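Local coordinates for protein SalCYP truncation (PDB 7ABB) that belongs to the cytochrome P450 family, is largely helical and holds heme c in a pocket, at residues Glu28-Gly33 and Leu46-Gly51. Sequence-based numbering, arbitrary orientation.
Sequences EHRADG and LSTYEG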
loop_
_atom_site.group_PDB
_atom_site.type_symbol
_atom_site.label_atom_id
_atom_site.label_comp_id
_atom_site.label_asym_id
_atom_site.label_seq_id
_atom_site.Cartn_x
_atom_site.Cartn_y
_atom_site.Cartn_z
ATOM N N GLU A 28 0.390 -19.063 -18.679
ATOM C CA GLU A 28 -0.159 -19.690 -19.880
ATOM C C GLU A 28 0.050 -18.865 -21.144
ATOM O O GLU A 28 0.124 -19.425 -22.241
ATOM C CB GLU A 28 -1.654 -19.953 -19.682
ATOM C CG GLU A 28 -1.935 -21.052 -18.659
ATOM C CD GLU A 28 -3.352 -21.017 -18.097
ATOM O OE1 GLU A 28 -4.071 -20.020 -18.326
ATOM O OE2 GLU A 28 -3.744 -21.992 -17.422
ATOM N N HIS A 29 0.176 -17.551 -21.028
ATOM C CA HIS A 29 0.105 -16.690 -22.192
ATOM C C HIS A 29 1.261 -15.722 -22.369
ATOM O O HIS A 29 1.398 -15.169 -23.468
ATOM C CB HIS A 29 -1.196 -15.881 -22.157
ATOM C CG HIS A 29 -2.418 -16.729 -22.264
ATOM N ND1 HIS A 29 -2.850 -17.258 -23.461
ATOM C CD2 HIS A 29 -3.292 -17.153 -21.325
ATOM C CE1 HIS A 29 -3.947 -17.963 -23.255
ATOM N NE2 HIS A 29 -4.236 -17.915 -21.969
ATOM N N ARG A 30 2.082 -15.482 -21.351
ATOM C CA ARG A 30 3.109 -14.462 -21.497
ATOM C C ARG A 30 4.235 -14.963 -22.392
ATOM O O ARG A 30 4.684 -16.113 -22.272
ATOM C CB ARG A 30 3.653 -14.034 -20.138
ATOM C CG ARG A 30 4.631 -14.988 -19.461
ATOM C CD ARG A 30 4.619 -14.729 -17.969
ATOM N NE ARG A 30 5.448 -15.558 -17.089
ATOM C CZ ARG A 30 6.641 -15.206 -16.615
ATOM N NH1 ARG A 30 7.277 -16.021 -15.776
ATOM N NH2 ARG A 30 7.204 -14.054 -16.990
ATOM N N ALA A 31 4.652 -14.100 -23.321
ATOM C CA ALA A 31 5.838 -14.307 -24.135
ATOM C C ALA A 31 6.529 -12.964 -24.296
ATOM O O ALA A 31 5.873 -11.911 -24.323
ATOM C CB ALA A 31 5.509 -14.892 -25.521
ATOM N N ASP A 32 7.859 -12.988 -24.389
ATOM C CA ASP A 32 8.628 -11.754 -24.542
ATOM C C ASP A 32 8.377 -10.804 -23.375
ATOM O O ASP A 32 8.522 -9.584 -23.513
ATOM C CB ASP A 32 8.304 -11.078 -25.879
ATOM C CG ASP A 32 8.619 -11.964 -27.067
ATOM O OD1 ASP A 32 9.744 -12.505 -27.110
ATOM O OD2 ASP A 32 7.735 -12.137 -27.938
ATOM N N GLY A 33 8.016 -11.346 -22.218
ATOM C CA GLY A 33 7.863 -10.551 -21.012
ATOM C C GLY A 33 6.521 -9.891 -20.839
ATOM O O GLY A 33 6.411 -8.981 -20.008
ATOM N N LEU A 46 2.853 -6.329 -18.416
ATOM C CA LEU A 46 4.224 -6.799 -18.284
ATOM C C LEU A 46 4.302 -7.869 -17.204
ATOM O O LEU A 46 3.570 -7.834 -16.214
ATOM C CB LEU A 46 5.175 -5.655 -17.958
ATOM C CG LEU A 46 5.199 -4.536 -18.996
ATOM C CD1 LEU A 46 6.365 -3.614 -18.723
ATOM C CD2 LEU A 46 5.317 -5.012 -20.445
ATOM N N SER A 47 5.185 -8.852 -17.409
ATOM C CA SER A 47 5.208 -10.023 -16.539
ATOM C C SER A 47 6.560 -10.350 -15.919
ATOM O O SER A 47 6.661 -11.366 -15.207
ATOM C CB SER A 47 4.730 -11.251 -17.308
ATOM O OG SER A 47 5.663 -11.586 -18.324
ATOM N N THR A 48 7.591 -9.545 -16.152
ATOM C CA THR A 48 8.916 -9.827 -15.621
ATOM C C THR A 48 9.339 -8.750 -14.637
ATOM O O THR A 48 8.926 -7.587 -14.747
ATOM C CB THR A 48 9.987 -9.953 -16.737
ATOM O OG1 THR A 48 10.280 -8.670 -17.333
ATOM C CG2 THR A 48 9.549 -10.897 -17.811
ATOM N N TYR A 49 10.199 -9.152 -13.699
ATOM C CA TYR A 49 10.774 -8.211 -12.749
ATOM C C TYR A 49 11.585 -7.155 -13.480
ATOM O O TYR A 49 11.388 -5.957 -13.256
ATOM C CB TYR A 49 11.650 -8.959 -11.754
ATOM C CG TYR A 49 12.373 -8.094 -10.776
ATOM C CD1 TYR A 49 11.772 -7.721 -9.589
ATOM C CD2 TYR A 49 13.672 -7.666 -11.015
ATOM C CE1 TYR A 49 12.438 -6.918 -8.653
ATOM C CE2 TYR A 49 14.352 -6.876 -10.089
ATOM C CZ TYR A 49 13.738 -6.508 -8.911
ATOM O OH TYR A 49 14.418 -5.735 -8.004
ATOM N N GLU A 50 12.510 -7.583 -14.348
ATOM C CA GLU A 50 13.381 -6.589 -14.985
ATOM C C GLU A 50 12.570 -5.657 -15.883
ATOM O O GLU A 50 12.844 -4.438 -15.933
ATOM C CB GLU A 50 14.522 -7.264 -15.745
ATOM C CG GLU A 50 14.106 -8.036 -16.963
ATOM C CD GLU A 50 15.300 -8.572 -17.770
ATOM O OE1 GLU A 50 16.268 -7.817 -18.003
ATOM O OE2 GLU A 50 15.272 -9.749 -18.174
ATOM N N GLY A 51 11.543 -6.184 -16.556
ATOM C CA GLY A 51 10.750 -5.347 -17.449
ATOM C C GLY A 51 9.880 -4.368 -16.686
ATOM O O GLY A 51 9.748 -3.192 -17.051
HETATM O O HOH W 1 8.330 -7.475 -18.889
#
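R30 runs over the side chain of S47, and G33 meets both S47 and T48. R30 CD lies 3.5 Å from S47 CB, and R30 NH2 donates to S47 OG at 3.2 Å, with an N-H...O angle of 157°. The hydroxyl oxygen sits near the guanidinium plane, at its edge. S47 OG stands between its own backbone N and carbonyl carbon (chi1 67°), which turns it to R30.

The carbonyl oxygen of G33 is gripped from two directions. S47 N donates to G33 O at 2.9 Å, from well above the carbonyl plane. A water donates to G33 O at 2.7 Å and is also hydrogen-bonded to T48 OG1. L46 CA adds a weaker CH...O contact to G33 O at 3.5 Å. T48 CG2 packs on G33 CA at 3.6 Å, and R30 NH2 lies a little farther from the same methyl. G33 has a positive phi (85°), where a CB would be jammed against the carbonyl of D32.

The contact joins the two ends of a beta hairpin in this P450 fold. Strands 34-37 and 43-46 form the hairpin, at the edge of the mixed sheet. Helix 19-29 leads into it and helix 49-56 follows it.

T48 is the N-cap of that second helix. T48 OG1 accepts from G51 N at 2.9 Å, and the bridging water therefore ties the cap to G33. Farther out, D313 touches the T48 side chain and accepts from Y49 N. The L46 side chain packs on L305 and on I52 and A55 of helix 49-56.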